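Local coordinates for sialidase domain-containing protein (Dyadobacter fermentans, PDB 5HX0) that is of unknown function but, as a beta-propeller of the sialidase type, probably binds or processes glycans, at residues A[189-194]-A[204-209]; A[221-226]-A[235-240]; A[251-256]-A[299-304]; A[263-268]-A[279-284]; A[273-278]-A[293-298]. One frame throughout, in Å; residues are numbered along the deposited sequence.

Contact 1 (A[189-194]-A[204-209])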
# COMPACT_ATOMS: atom_id res chain seq x y z
N PRO A 189 -17.20 -9.38 -13.00
CA PRO A 189 -17.65 -10.77 -13.01
C PRO A 189 -16.56 -11.69 -13.54
O PRO A 189 -15.70 -11.28 -14.33
CB PRO A 189 -18.86 -10.75 -13.95
CG PRO A 189 -18.59 -9.58 -14.87
CD PRO A 189 -17.91 -8.56 -14.00
N HIS A 190 -16.59 -12.93 -13.08
CA HIS A 190 -15.91 -13.98 -13.81
C HIS A 190 -16.72 -14.29 -15.07
O HIS A 190 -17.94 -14.42 -14.99
CB HIS A 190 -15.77 -15.23 -12.95
CG HIS A 190 -15.39 -16.45 -13.73
ND1 HIS A 190 -16.32 -17.36 -14.17
CD2 HIS A 190 -14.19 -16.87 -14.19
CE1 HIS A 190 -15.70 -18.31 -14.85
NE2 HIS A 190 -14.41 -18.04 -14.87
N ILE A 191 -16.07 -14.39 -16.21
CA ILE A 191 -16.79 -14.69 -17.45
C ILE A 191 -16.51 -16.13 -17.85
O ILE A 191 -15.43 -16.68 -17.59
CB ILE A 191 -16.45 -13.70 -18.59
CG1 ILE A 191 -14.94 -13.65 -18.84
CG2 ILE A 191 -16.99 -12.31 -18.24
CD1 ILE A 191 -14.58 -13.03 -20.20
N GLU A 192 -17.52 -16.75 -18.47
CA GLU A 192 -17.48 -18.18 -18.76
C GLU A 192 -16.22 -18.66 -19.48
O GLU A 192 -15.72 -19.74 -19.14
CB GLU A 192 -18.74 -18.57 -19.57
CG GLU A 192 -18.92 -20.06 -19.80
CD GLU A 192 -20.14 -20.38 -20.67
OE1 GLU A 192 -20.77 -19.43 -21.19
OE2 GLU A 192 -20.47 -21.58 -20.82
N PRO A 193 -15.67 -17.95 -20.46
CA PRO A 193 -14.45 -18.46 -21.13
C PRO A 193 -13.24 -18.59 -20.23
O PRO A 193 -12.34 -19.37 -20.55
CB PRO A 193 -14.20 -17.43 -22.24
CG PRO A 193 -15.57 -16.87 -22.52
CD PRO A 193 -16.22 -16.78 -21.18
N GLU A 194 -13.17 -17.85 -19.12
CA GLU A 194 -11.99 -17.83 -18.26
C GLU A 194 -11.91 -19.10 -17.41
O GLU A 194 -12.85 -19.42 -16.67
CB GLU A 194 -12.05 -16.60 -17.34
CG GLU A 194 -11.02 -16.59 -16.22
CD GLU A 194 -9.60 -16.47 -16.75
OE1 GLU A 194 -9.33 -15.49 -17.48
OE2 GLU A 194 -8.76 -17.36 -16.48
N LEU A 204 -11.99 -16.43 -11.35
CA LEU A 204 -11.17 -15.24 -11.60
C LEU A 204 -11.99 -14.09 -12.18
O LEU A 204 -12.55 -14.22 -13.27
CB LEU A 204 -10.02 -15.58 -12.55
CG LEU A 204 -8.93 -14.51 -12.65
CD1 LEU A 204 -7.69 -14.94 -11.89
CD2 LEU A 204 -8.59 -14.18 -14.11
N PRO A 205 -12.04 -12.93 -11.51
CA PRO A 205 -12.69 -11.75 -12.11
C PRO A 205 -11.98 -11.31 -13.38
O PRO A 205 -10.75 -11.31 -13.46
CB PRO A 205 -12.56 -10.69 -11.01
CG PRO A 205 -12.28 -11.46 -9.72
CD PRO A 205 -11.47 -12.64 -10.18
N ALA A 206 -12.77 -10.88 -14.37
CA ALA A 206 -12.19 -10.39 -15.62
C ALA A 206 -11.35 -9.12 -15.39
O ALA A 206 -11.46 -8.45 -14.37
CB ALA A 206 -13.30 -10.11 -16.64
N TYR A 207 -10.55 -8.77 -16.39
CA TYR A 207 -9.49 -7.76 -16.24
C TYR A 207 -8.98 -7.43 -17.64
O TYR A 207 -9.17 -8.20 -18.58
CB TYR A 207 -8.32 -8.29 -15.38
CG TYR A 207 -7.61 -9.40 -16.12
CD1 TYR A 207 -8.12 -10.69 -16.10
CD2 TYR A 207 -6.50 -9.14 -16.94
CE1 TYR A 207 -7.54 -11.70 -16.83
CE2 TYR A 207 -5.91 -10.15 -17.68
CZ TYR A 207 -6.44 -11.43 -17.63
OH TYR A 207 -5.89 -12.46 -18.37
N ASN A 208 -8.29 -6.30 -17.76
CA ASN A 208 -7.42 -6.10 -18.91
C ASN A 208 -6.54 -4.87 -18.68
O ASN A 208 -6.74 -4.11 -17.72
CB ASN A 208 -8.20 -5.91 -20.23
CG ASN A 208 -7.46 -6.53 -21.41
OD1 ASN A 208 -6.29 -6.90 -21.28
ND2 ASN A 208 -8.14 -6.64 -22.55
N ARG A 209 -5.57 -4.69 -19.57
CA ARG A 209 -5.00 -3.38 -19.80
C ARG A 209 -5.59 -2.85 -21.10
O ARG A 209 -5.54 -3.54 -22.13
CB ARG A 209 -3.46 -3.40 -19.88
CG ARG A 209 -2.83 -1.97 -20.00
CD ARG A 209 -2.86 -1.42 -21.45
NE ARG A 209 -2.22 -0.11 -21.56
CZ ARG A 209 -2.22 0.65 -22.66
NH1 ARG A 209 -1.56 1.81 -22.65
NH2 ARG A 209 -2.89 0.27 -23.76
O HOH W 1 -13.18 -13.73 -15.84
O HOH W 2 -6.65 -15.02 -17.49
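Ala206 N donates to Pro189 O at 3.0 Å, the one direct hydrogen bond between two irregular loop segments. The bond is nearly straight at the hydrogen, although the donor stands above the carbonyl plane. Alanine suits this place because its short CB can sit 3.5 Å from Pro189 O. Next to this bond, His190 turns the CD2 edge of its ring to Leu204 O, 3.2 Å away and near the ring plane. That side chain has CG anti to the backbone N (chi1 166°), and its NE2 donates to Glu194 O at 2.8 Å, again in the plane of the imidazole. The ring thereby spans the type I turn of Ile191 to Glu194, which is closed by the bond from Glu194 N to Ile191 O. Bent at chi2 (66°), Glu194 brings its CD to 3.6 Å from Leu204 CD2. Its carboxylate is well occupied: OE2 accepts from Asn196 N, while OE1 accepts from Thr227 N and from a water that also meets Tyr207 OH. A second water accepts from Ile191 N and donates to Leu204 O. Both segments belong to the long loop between strands 183-186 and 213-214. Ile191 packs on Val224 and Ala226 of strand 220-229 and on His238 and Leu240 of strand 234-242, and Tyr207 meets Phe167 of strand 165-175 edge-to-face.

Contact 2 (A[221-226]-A[235-240]); sequences LWVVAA and TSNHLL
Trp222 and Leu240 stand side by side, pointing the same way, on one face of an antiparallel beta hairpin whose strands, 220-229 and 234-242, are the middle pair of a four-stranded propeller blade. Val224 crosses Leu240 at about a right angle, its CG1 3.7 Å from Leu240 CD1; the same methyl lies 3.5 Å above the centre of the Trp222 indole. Further along, His238 CD2 comes to 4.1 Å from the small Ala226 CB, and His238 NE2 donates to Ser236 OG at 2.6 Å, which also bonds to Asp228 OD2. On the Val223 and Leu239 face, Val223 crosses two partners at about right angles: its CG2 meets Leu239 CD1 and its CG1 lies 3.6 Å from Asn237 CB. Asparagine suits that spot because its amide can serve two carbonyls, ND2 also giving a hydrogen to Asn264 O. The other is Val224 O, which accepts His238 N as well: Asn237 ND2 reaches it at 3.1 Å, nearly straight (173°) but 60° out of the carbonyl plane.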
# COMPACT_ATOMS: atom_id res chain seq x y z
N LEU A 221 -18.31 0.45 -22.38
CA LEU A 221 -17.76 -0.70 -23.10
C LEU A 221 -16.40 -1.05 -22.53
O LEU A 221 -15.59 -0.17 -22.28
CB LEU A 221 -17.61 -0.35 -24.59
CG LEU A 221 -18.86 0.21 -25.23
CD1 LEU A 221 -18.55 0.72 -26.62
CD2 LEU A 221 -19.92 -0.87 -25.27
N TRP A 222 -16.14 -2.34 -22.37
CA TRP A 222 -14.86 -2.79 -21.81
C TRP A 222 -14.51 -4.12 -22.46
O TRP A 222 -15.25 -5.10 -22.29
CB TRP A 222 -14.96 -2.95 -20.29
CG TRP A 222 -13.64 -3.20 -19.60
CD1 TRP A 222 -12.39 -3.00 -20.10
CD2 TRP A 222 -13.48 -3.72 -18.28
NE1 TRP A 222 -11.44 -3.36 -19.16
CE2 TRP A 222 -12.09 -3.79 -18.03
CE3 TRP A 222 -14.37 -4.11 -17.27
CZ2 TRP A 222 -11.57 -4.24 -16.82
CZ3 TRP A 222 -13.86 -4.56 -16.07
CH2 TRP A 222 -12.47 -4.63 -15.85
N VAL A 223 -13.42 -4.17 -23.21
CA VAL A 223 -12.97 -5.43 -23.79
C VAL A 223 -11.94 -6.07 -22.87
O VAL A 223 -10.85 -5.51 -22.66
CB VAL A 223 -12.42 -5.24 -25.21
CG1 VAL A 223 -11.84 -6.57 -25.75
CG2 VAL A 223 -13.52 -4.71 -26.13
N VAL A 224 -12.28 -7.23 -22.32
CA VAL A 224 -11.46 -7.90 -21.31
C VAL A 224 -10.80 -9.13 -21.92
O VAL A 224 -11.16 -9.60 -22.99
CB VAL A 224 -12.27 -8.31 -20.06
CG1 VAL A 224 -12.84 -7.08 -19.33
CG2 VAL A 224 -13.38 -9.31 -20.43
N ALA A 225 -9.80 -9.63 -21.21
CA ALA A 225 -9.05 -10.81 -21.62
C ALA A 225 -9.49 -11.99 -20.77
O ALA A 225 -9.89 -11.82 -19.62
CB ALA A 225 -7.54 -10.58 -21.46
N ALA A 226 -9.40 -13.19 -21.35
CA ALA A 226 -9.69 -14.39 -20.57
C ALA A 226 -8.79 -15.51 -21.06
O ALA A 226 -8.57 -15.67 -22.26
CB ALA A 226 -11.17 -14.80 -20.69
N THR A 235 -5.34 -16.85 -24.71
CA THR A 235 -6.33 -15.89 -24.27
C THR A 235 -7.17 -15.42 -25.45
O THR A 235 -6.73 -15.43 -26.61
CB THR A 235 -5.69 -14.66 -23.58
OG1 THR A 235 -4.80 -13.98 -24.48
CG2 THR A 235 -4.93 -15.07 -22.32
N SER A 236 -8.39 -14.99 -25.13
CA SER A 236 -9.31 -14.39 -26.09
C SER A 236 -9.93 -13.14 -25.47
O SER A 236 -9.85 -12.94 -24.26
CB SER A 236 -10.42 -15.40 -26.50
OG SER A 236 -11.06 -15.88 -25.32
N ASN A 237 -10.53 -12.31 -26.32
CA ASN A 237 -11.14 -11.05 -25.89
C ASN A 237 -12.66 -11.15 -25.97
O ASN A 237 -13.22 -11.82 -26.85
CB ASN A 237 -10.68 -9.87 -26.76
CG ASN A 237 -9.27 -9.39 -26.41
OD1 ASN A 237 -8.46 -9.17 -27.30
ND2 ASN A 237 -8.99 -9.25 -25.11
N HIS A 238 -13.31 -10.45 -25.05
CA HIS A 238 -14.75 -10.50 -24.83
C HIS A 238 -15.20 -9.11 -24.41
O HIS A 238 -14.49 -8.43 -23.67
CB HIS A 238 -15.08 -11.57 -23.77
CG HIS A 238 -14.50 -12.90 -24.11
ND1 HIS A 238 -15.17 -13.83 -24.88
CD2 HIS A 238 -13.27 -13.42 -23.87
CE1 HIS A 238 -14.39 -14.88 -25.07
NE2 HIS A 238 -13.23 -14.66 -24.48
N LEU A 239 -16.36 -8.69 -24.91
CA LEU A 239 -16.89 -7.37 -24.58
C LEU A 239 -17.80 -7.45 -23.36
O LEU A 239 -18.78 -8.21 -23.35
CB LEU A 239 -17.66 -6.79 -25.77
CG LEU A 239 -18.33 -5.43 -25.55
CD1 LEU A 239 -17.29 -4.34 -25.30
CD2 LEU A 239 -19.20 -5.07 -26.74
N LEU A 240 -17.48 -6.67 -22.33
CA LEU A 240 -18.39 -6.42 -21.23
C LEU A 240 -19.03 -5.04 -21.40
O LEU A 240 -18.45 -4.12 -21.98
CB LEU A 240 -17.69 -6.47 -19.88
CG LEU A 240 -16.82 -7.68 -19.55
CD1 LEU A 240 -16.33 -7.60 -18.12
CD2 LEU A 240 -17.58 -8.96 -19.78

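Contact 3 (A[251-256]-A[299-304]); sequences YSAPVA and KTFTAW
Val255 and Phe301 lie side by side, pointing the same way: Val255 CG2 sits over the ring face in a CH-pi contact, 3.9 Å from the centroid and 16° off the normal. Phe301 has CG anti to its carbonyl carbon (chi1 -77°), 3.9 Å from Pro254 O. Apolar contacts flank it. Ala253 CB approaches the ring at its edge, 4.4 Å from Phe301 CD1, and farther along Ala256 CB meets Trp304 CB at 4.2 Å. A short side chain suits Ala253, because its CB lies 3.1 Å from Lys299 O. The polar links between the segments run through water. One water donates to Pro254 O and accepts from Phe301 N, both at 2.7 Å; another donates to Val255 O and to Thr302 O. Strand 250-256, outermost in its sheet, carries two classic beta bulges, Ser252 with Ala253 opposite Leu239 and Val255 with Ala256 opposite Asn237. Ser252 OG hydrogen-bonds to Gly298 O, just before segment 299-304. The two segments run in nearly the same direction, end-to-end 7° apart, yet do not form a sheet: side-chain shape joins this edge strand to the next blade's loop, while two waters bridge four of the facing peptide groups.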
# COMPACT_ATOMS: atom_id res chain seq x y z
N TYR A 251 -21.73 -9.65 -19.58
CA TYR A 251 -21.11 -10.19 -20.79
C TYR A 251 -21.97 -9.88 -22.01
O TYR A 251 -23.17 -10.14 -22.02
CB TYR A 251 -20.94 -11.70 -20.64
CG TYR A 251 -20.17 -12.34 -21.76
CD1 TYR A 251 -20.82 -12.78 -22.92
CD2 TYR A 251 -18.79 -12.52 -21.67
CE1 TYR A 251 -20.11 -13.37 -23.97
CE2 TYR A 251 -18.08 -13.11 -22.71
CZ TYR A 251 -18.74 -13.52 -23.85
OH TYR A 251 -18.03 -14.10 -24.87
N SER A 252 -21.35 -9.33 -23.05
CA SER A 252 -22.08 -9.03 -24.28
C SER A 252 -21.76 -10.03 -25.38
O SER A 252 -22.67 -10.68 -25.89
CB SER A 252 -21.79 -7.60 -24.75
OG SER A 252 -22.55 -7.31 -25.91
N ALA A 253 -20.49 -10.18 -25.76
CA ALA A 253 -20.14 -11.00 -26.92
C ALA A 253 -18.64 -11.28 -26.99
O ALA A 253 -17.84 -10.46 -26.51
CB ALA A 253 -20.59 -10.31 -28.21
N PRO A 254 -18.22 -12.39 -27.60
CA PRO A 254 -16.79 -12.57 -27.88
C PRO A 254 -16.31 -11.57 -28.91
O PRO A 254 -17.03 -11.24 -29.87
CB PRO A 254 -16.70 -14.01 -28.42
CG PRO A 254 -18.05 -14.62 -28.20
CD PRO A 254 -19.03 -13.50 -28.12
N VAL A 255 -15.09 -11.07 -28.72
CA VAL A 255 -14.51 -10.04 -29.58
C VAL A 255 -13.48 -10.61 -30.55
O VAL A 255 -13.47 -10.28 -31.73
CB VAL A 255 -13.90 -8.91 -28.72
CG1 VAL A 255 -13.04 -7.98 -29.60
CG2 VAL A 255 -15.00 -8.13 -28.00
N ALA A 256 -12.57 -11.44 -30.05
CA ALA A 256 -11.54 -12.04 -30.90
C ALA A 256 -11.13 -13.35 -30.26
O ALA A 256 -10.70 -13.37 -29.10
CB ALA A 256 -10.33 -11.12 -31.08
N LYS A 299 -23.29 -6.55 -29.97
CA LYS A 299 -23.95 -7.85 -29.83
C LYS A 299 -23.17 -8.96 -30.52
O LYS A 299 -23.15 -10.09 -30.03
CB LYS A 299 -25.37 -7.77 -30.39
CG LYS A 299 -26.29 -6.82 -29.63
CD LYS A 299 -27.61 -6.60 -30.36
CE LYS A 299 -28.59 -5.84 -29.48
NZ LYS A 299 -28.90 -6.60 -28.23
N THR A 300 -22.55 -8.68 -31.66
CA THR A 300 -21.70 -9.63 -32.35
C THR A 300 -20.54 -8.88 -32.98
O THR A 300 -20.69 -7.73 -33.41
CB THR A 300 -22.43 -10.40 -33.48
OG1 THR A 300 -22.84 -9.48 -34.48
CG2 THR A 300 -23.65 -11.16 -32.97
N PHE A 301 -19.39 -9.54 -33.06
CA PHE A 301 -18.23 -8.99 -33.74
C PHE A 301 -17.92 -9.82 -34.98
O PHE A 301 -17.96 -11.05 -34.95
CB PHE A 301 -17.01 -8.95 -32.81
CG PHE A 301 -17.06 -7.81 -31.82
CD1 PHE A 301 -17.92 -7.85 -30.74
CD2 PHE A 301 -16.25 -6.69 -31.99
CE1 PHE A 301 -17.98 -6.81 -29.85
CE2 PHE A 301 -16.30 -5.64 -31.09
CZ PHE A 301 -17.17 -5.70 -30.02
N THR A 302 -17.62 -9.13 -36.09
CA THR A 302 -17.15 -9.78 -37.29
C THR A 302 -15.71 -10.27 -37.07
O THR A 302 -15.10 -10.05 -36.03
CB THR A 302 -17.24 -8.83 -38.49
OG1 THR A 302 -16.51 -7.64 -38.22
CG2 THR A 302 -18.68 -8.47 -38.78
N ALA A 303 -15.18 -10.97 -38.07
CA ALA A 303 -13.88 -11.64 -37.91
C ALA A 303 -12.78 -10.63 -37.61
O ALA A 303 -12.76 -9.52 -38.16
CB ALA A 303 -13.54 -12.43 -39.17
N TRP A 304 -11.85 -11.00 -36.74
CA TRP A 304 -10.73 -10.10 -36.46
C TRP A 304 -9.81 -10.02 -37.68
O TRP A 304 -9.72 -10.97 -38.47
CB TRP A 304 -9.96 -10.54 -35.21
CG TRP A 304 -9.43 -11.95 -35.30
CD1 TRP A 304 -10.09 -13.11 -34.93
CD2 TRP A 304 -8.16 -12.36 -35.80
NE1 TRP A 304 -9.29 -14.21 -35.17
CE2 TRP A 304 -8.11 -13.77 -35.71
CE3 TRP A 304 -7.06 -11.67 -36.33
CZ2 TRP A 304 -6.99 -14.50 -36.12
CZ3 TRP A 304 -5.96 -12.40 -36.74
CH2 TRP A 304 -5.93 -13.80 -36.62
O HOH W 3 -18.99 -11.79 -31.68
O HOH W 4 -13.62 -11.48 -34.18

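Contact 4 (A[263-268]-A[279-284]); sequences FNEASV and FLRTAG
The Arg281 guanidinium receives Glu265 OE1 at its edge, near its plane, in a salt bridge through NH1 of 2.9 Å. The carboxylate is turned 79° against it, and OE1 is met from above its own plane; Glu265 OE2 is taken by Tyr368 OH. Asn264 OD1 lies 3.1 Å from Arg281 CD. Asn264 CG sits between backbone N and carbonyl carbon (chi1 42°), and Asn264 OD1 accepts Glu265 N at 2.7 Å, in the amide plane on a lone pair. A water ties Asn264 ND2, Arg281 NE and Thr282 O together. Around the Phe263 ring, Thr282 CG2 at 3.7 Å from CE1 and Leu280 CD1 both approach obliquely, and Leu280 CD2 packs 3.6 Å from Ala266 CB. Asn264 N donates to Arg281 O while Arg281 N donates to Glu265 O, a beta bulge that shifts the register by one. This is a bulged antiparallel hairpin of a propeller blade; sialidase propellers bind substrate at the central axis with arginine and acidic residues, though whether this pair serves so is not established.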
# COMPACT_ATOMS: atom_id res chain seq x y z
N PHE A 263 -5.32 -13.28 -27.96
CA PHE A 263 -5.67 -11.87 -27.91
C PHE A 263 -5.73 -11.49 -26.44
O PHE A 263 -6.37 -12.20 -25.66
CB PHE A 263 -7.01 -11.62 -28.61
CG PHE A 263 -7.03 -12.09 -30.03
CD1 PHE A 263 -6.51 -11.29 -31.03
CD2 PHE A 263 -7.50 -13.35 -30.34
CE1 PHE A 263 -6.49 -11.75 -32.36
CE2 PHE A 263 -7.49 -13.81 -31.64
CZ PHE A 263 -6.99 -13.01 -32.66
N ASN A 264 -5.03 -10.43 -26.05
CA ASN A 264 -5.02 -10.07 -24.64
C ASN A 264 -5.34 -8.58 -24.46
O ASN A 264 -6.52 -8.21 -24.38
CB ASN A 264 -3.70 -10.49 -23.94
CG ASN A 264 -2.44 -10.20 -24.78
OD1 ASN A 264 -2.14 -9.05 -25.11
ND2 ASN A 264 -1.67 -11.25 -25.08
N GLU A 265 -4.33 -7.72 -24.43
CA GLU A 265 -4.58 -6.31 -24.12
C GLU A 265 -5.36 -5.62 -25.25
O GLU A 265 -5.01 -5.76 -26.42
CB GLU A 265 -3.25 -5.60 -23.86
CG GLU A 265 -2.61 -6.16 -22.65
CD GLU A 265 -1.22 -5.65 -22.41
OE1 GLU A 265 -0.59 -5.10 -23.34
OE2 GLU A 265 -0.74 -5.82 -21.28
N ALA A 266 -6.43 -4.91 -24.90
CA ALA A 266 -7.34 -4.38 -25.90
C ALA A 266 -7.88 -3.04 -25.44
O ALA A 266 -8.30 -2.91 -24.28
CB ALA A 266 -8.51 -5.35 -26.14
N SER A 267 -7.89 -2.05 -26.33
CA SER A 267 -8.61 -0.80 -26.11
C SER A 267 -9.84 -0.76 -27.00
O SER A 267 -9.79 -1.19 -28.15
CB SER A 267 -7.71 0.41 -26.41
OG SER A 267 -6.79 0.64 -25.34
N VAL A 268 -10.95 -0.25 -26.47
CA VAL A 268 -12.20 -0.26 -27.21
C VAL A 268 -12.58 1.17 -27.53
O VAL A 268 -12.15 2.12 -26.85
CB VAL A 268 -13.32 -1.00 -26.43
CG1 VAL A 268 -13.80 -0.20 -25.19
CG2 VAL A 268 -14.48 -1.38 -27.38
N PHE A 279 -9.00 -2.60 -30.54
CA PHE A 279 -7.63 -2.64 -31.05
C PHE A 279 -6.82 -3.58 -30.16
O PHE A 279 -6.66 -3.32 -28.96
CB PHE A 279 -7.01 -1.24 -31.07
CG PHE A 279 -7.78 -0.23 -31.88
CD1 PHE A 279 -7.67 -0.21 -33.28
CD2 PHE A 279 -8.59 0.71 -31.26
CE1 PHE A 279 -8.36 0.73 -34.06
CE2 PHE A 279 -9.30 1.66 -32.03
CZ PHE A 279 -9.18 1.67 -33.43
N LEU A 280 -6.26 -4.63 -30.76
CA LEU A 280 -5.89 -5.84 -30.03
C LEU A 280 -4.40 -6.16 -30.12
O LEU A 280 -3.83 -6.22 -31.21
CB LEU A 280 -6.69 -7.03 -30.55
CG LEU A 280 -8.18 -6.78 -30.80
CD1 LEU A 280 -8.78 -7.94 -31.54
CD2 LEU A 280 -8.90 -6.56 -29.47
N ARG A 281 -3.78 -6.38 -28.96
CA ARG A 281 -2.45 -6.99 -28.87
C ARG A 281 -2.56 -8.51 -29.02
O ARG A 281 -3.47 -9.13 -28.47
CB ARG A 281 -1.80 -6.65 -27.53
CG ARG A 281 -0.51 -7.42 -27.23
CD ARG A 281 0.06 -7.03 -25.86
NE ARG A 281 1.26 -7.81 -25.56
CZ ARG A 281 2.09 -7.57 -24.54
NH1 ARG A 281 1.85 -6.56 -23.71
NH2 ARG A 281 3.17 -8.32 -24.36
N THR A 282 -1.62 -9.11 -29.74
CA THR A 282 -1.67 -10.55 -29.98
C THR A 282 -0.44 -11.24 -29.39
O THR A 282 0.58 -10.62 -29.11
CB THR A 282 -1.73 -10.89 -31.49
OG1 THR A 282 -0.63 -10.27 -32.16
CG2 THR A 282 -3.05 -10.43 -32.12
N ALA A 283 -0.56 -12.55 -29.22
CA ALA A 283 0.57 -13.45 -29.02
C ALA A 283 0.46 -14.57 -30.04
O ALA A 283 -0.64 -15.04 -30.33
CB ALA A 283 0.61 -14.02 -27.58
N GLY A 284 1.59 -14.96 -30.62
CA GLY A 284 1.57 -15.99 -31.64
C GLY A 284 1.30 -15.49 -33.04
O GLY A 284 1.00 -16.30 -33.93
O HOH W 5 1.11 -10.61 -26.38
O HOH W 6 -4.38 -3.10 -27.26

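Contact 5 (A[273-278]-A[293-298])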
# COMPACT_ATOMS: atom_id res chain seq x y z
N LYS A 273 -20.53 6.98 -36.09
CA LYS A 273 -21.68 6.25 -36.62
C LYS A 273 -22.12 5.09 -35.74
O LYS A 273 -23.13 4.44 -36.06
CB LYS A 273 -21.38 5.77 -38.04
CG LYS A 273 -21.30 6.91 -39.05
CD LYS A 273 -20.99 6.39 -40.45
CE LYS A 273 -20.96 7.53 -41.45
NZ LYS A 273 -20.38 7.09 -42.75
N GLY A 274 -21.42 4.82 -34.64
CA GLY A 274 -21.87 3.84 -33.68
C GLY A 274 -21.26 2.46 -33.80
O GLY A 274 -21.71 1.53 -33.11
N ASP A 275 -20.26 2.29 -34.67
CA ASP A 275 -19.50 1.05 -34.67
C ASP A 275 -18.69 0.95 -33.38
O ASP A 275 -18.21 1.96 -32.85
CB ASP A 275 -18.54 1.00 -35.87
CG ASP A 275 -19.25 0.69 -37.18
OD1 ASP A 275 -20.51 0.61 -37.18
OD2 ASP A 275 -18.54 0.53 -38.19
N VAL A 276 -18.55 -0.27 -32.88
CA VAL A 276 -17.68 -0.58 -31.75
C VAL A 276 -16.43 -1.25 -32.32
O VAL A 276 -16.52 -2.30 -32.97
CB VAL A 276 -18.38 -1.51 -30.74
CG1 VAL A 276 -17.41 -1.91 -29.63
CG2 VAL A 276 -19.65 -0.85 -30.18
N VAL A 277 -15.26 -0.66 -32.05
CA VAL A 277 -13.99 -1.15 -32.58
C VAL A 277 -13.07 -1.49 -31.41
O VAL A 277 -12.98 -0.73 -30.44
CB VAL A 277 -13.35 -0.08 -33.49
CG1 VAL A 277 -11.94 -0.41 -33.76
CG2 VAL A 277 -14.15 0.01 -34.81
N ALA A 278 -12.39 -2.63 -31.50
CA ALA A 278 -11.40 -3.04 -30.51
C ALA A 278 -10.03 -3.19 -31.16
O ALA A 278 -9.91 -3.86 -32.19
CB ALA A 278 -11.81 -4.36 -29.83
N ARG A 293 -14.41 -5.53 -35.13
CA ARG A 293 -15.46 -4.52 -35.25
C ARG A 293 -16.85 -5.13 -35.02
O ARG A 293 -17.11 -6.28 -35.40
CB ARG A 293 -15.40 -3.84 -36.64
CG ARG A 293 -16.46 -2.77 -36.86
CD ARG A 293 -16.30 -2.12 -38.25
NE ARG A 293 -14.97 -1.52 -38.41
CZ ARG A 293 -14.72 -0.22 -38.32
NH1 ARG A 293 -15.70 0.64 -38.07
NH2 ARG A 293 -13.48 0.23 -38.49
N SER A 294 -17.73 -4.35 -34.39
CA SER A 294 -19.15 -4.68 -34.25
C SER A 294 -19.98 -3.57 -34.87
O SER A 294 -19.77 -2.39 -34.56
CB SER A 294 -19.55 -4.86 -32.78
OG SER A 294 -20.96 -4.96 -32.66
N VAL A 295 -20.94 -3.95 -35.71
CA VAL A 295 -21.85 -2.97 -36.30
C VAL A 295 -23.24 -3.04 -35.68
O VAL A 295 -24.14 -2.32 -36.14
CB VAL A 295 -21.95 -3.13 -37.83
CG1 VAL A 295 -20.58 -2.95 -38.48
CG2 VAL A 295 -22.56 -4.48 -38.18
N ASP A 296 -23.46 -3.86 -34.66
CA ASP A 296 -24.77 -4.00 -34.05
C ASP A 296 -24.73 -3.65 -32.56
O ASP A 296 -25.42 -4.26 -31.73
CB ASP A 296 -25.33 -5.41 -34.26
CG ASP A 296 -24.41 -6.49 -33.75
OD1 ASP A 296 -23.49 -6.19 -32.95
OD2 ASP A 296 -24.60 -7.66 -34.15
N GLY A 297 -23.90 -2.68 -32.22
CA GLY A 297 -23.84 -2.19 -30.86
C GLY A 297 -23.15 -3.11 -29.88
O GLY A 297 -23.43 -3.03 -28.69
N GLY A 298 -22.27 -3.99 -30.35
CA GLY A 298 -21.56 -4.89 -29.47
C GLY A 298 -22.20 -6.24 -29.26
O GLY A 298 -21.70 -7.03 -28.45
O HOH W 7 -21.99 -1.08 -33.36
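Arg293 NH1 donates to Asp275 OD2 at 2.8 Å, completing a salt bridge in which the carboxylate uses the lone pair directed away from its other oxygen. The acceptor lies near the guanidinium plane, and the two flat groups are turned 73° against each other. A bend at chi3 (-59°) sets NE off the line of the arginine chain, and Val277 CG2 covers the guanidinium, 3.5 Å above its plane and over its centre. Arginine suits the place because it has hydrogens to share: NH2 goes on to Glu345 O. Beside the bridge Val276 and Ser294 form an antiparallel hydrogen-bonded pair, with Ser294 N to Val276 O at 2.8 Å. A water then donates to Gly274 O and Ser294 O and accepts from Gly297 N, joining the turns of both segments. Ser294 opens the Asp-box sequence Ser-X-Asp-X-Gly-X-Thr-Phe. Its OG accepts Gly298 N at 2.8 Å and bonds to Thr300 O, while Asp296 OD2 holds Thr300 OG1. Gly298 has backbone angles (phi 93°) that a side chain would tolerate poorly. Around these bonds, Val276 CB touches Ser294 CB at 4.1 Å, and Val276 CG2 lies 4.1 Å from Gly298 N. The chemistry implies a tightly defined turn: polar side chains occupy its peptide groups, the water ties it to Gly274 in the loop before strand 276-283, and the ion pair joins Arg293, at the strand end beside the turn, to that loop's Asp275.

Contacts 2 and 3 share one four-stranded blade, about 9 Å apart between centres, and meet where Asn237 O accepts Val255 N at 2.7 Å. Contacts 4 and 5 lie on the next blade, about 17 Å apart by centres, both using strand 276-283. Contact 3 joins the two blades, with contacts 4 and 5 nested inside the loop it closes. Contact 1 lies against contact 2 through Tyr207 O and Ala225 N, 3.1 Å apart, and reaches contact 4 by Asn208 ND2 to Asn264 O at 2.9 Å. Tyr207, Thr235 and Arg281 each lie within about 4 Å of bound tetraethylene glycol, probably from the crystallisation liquor but possibly marking a pocket.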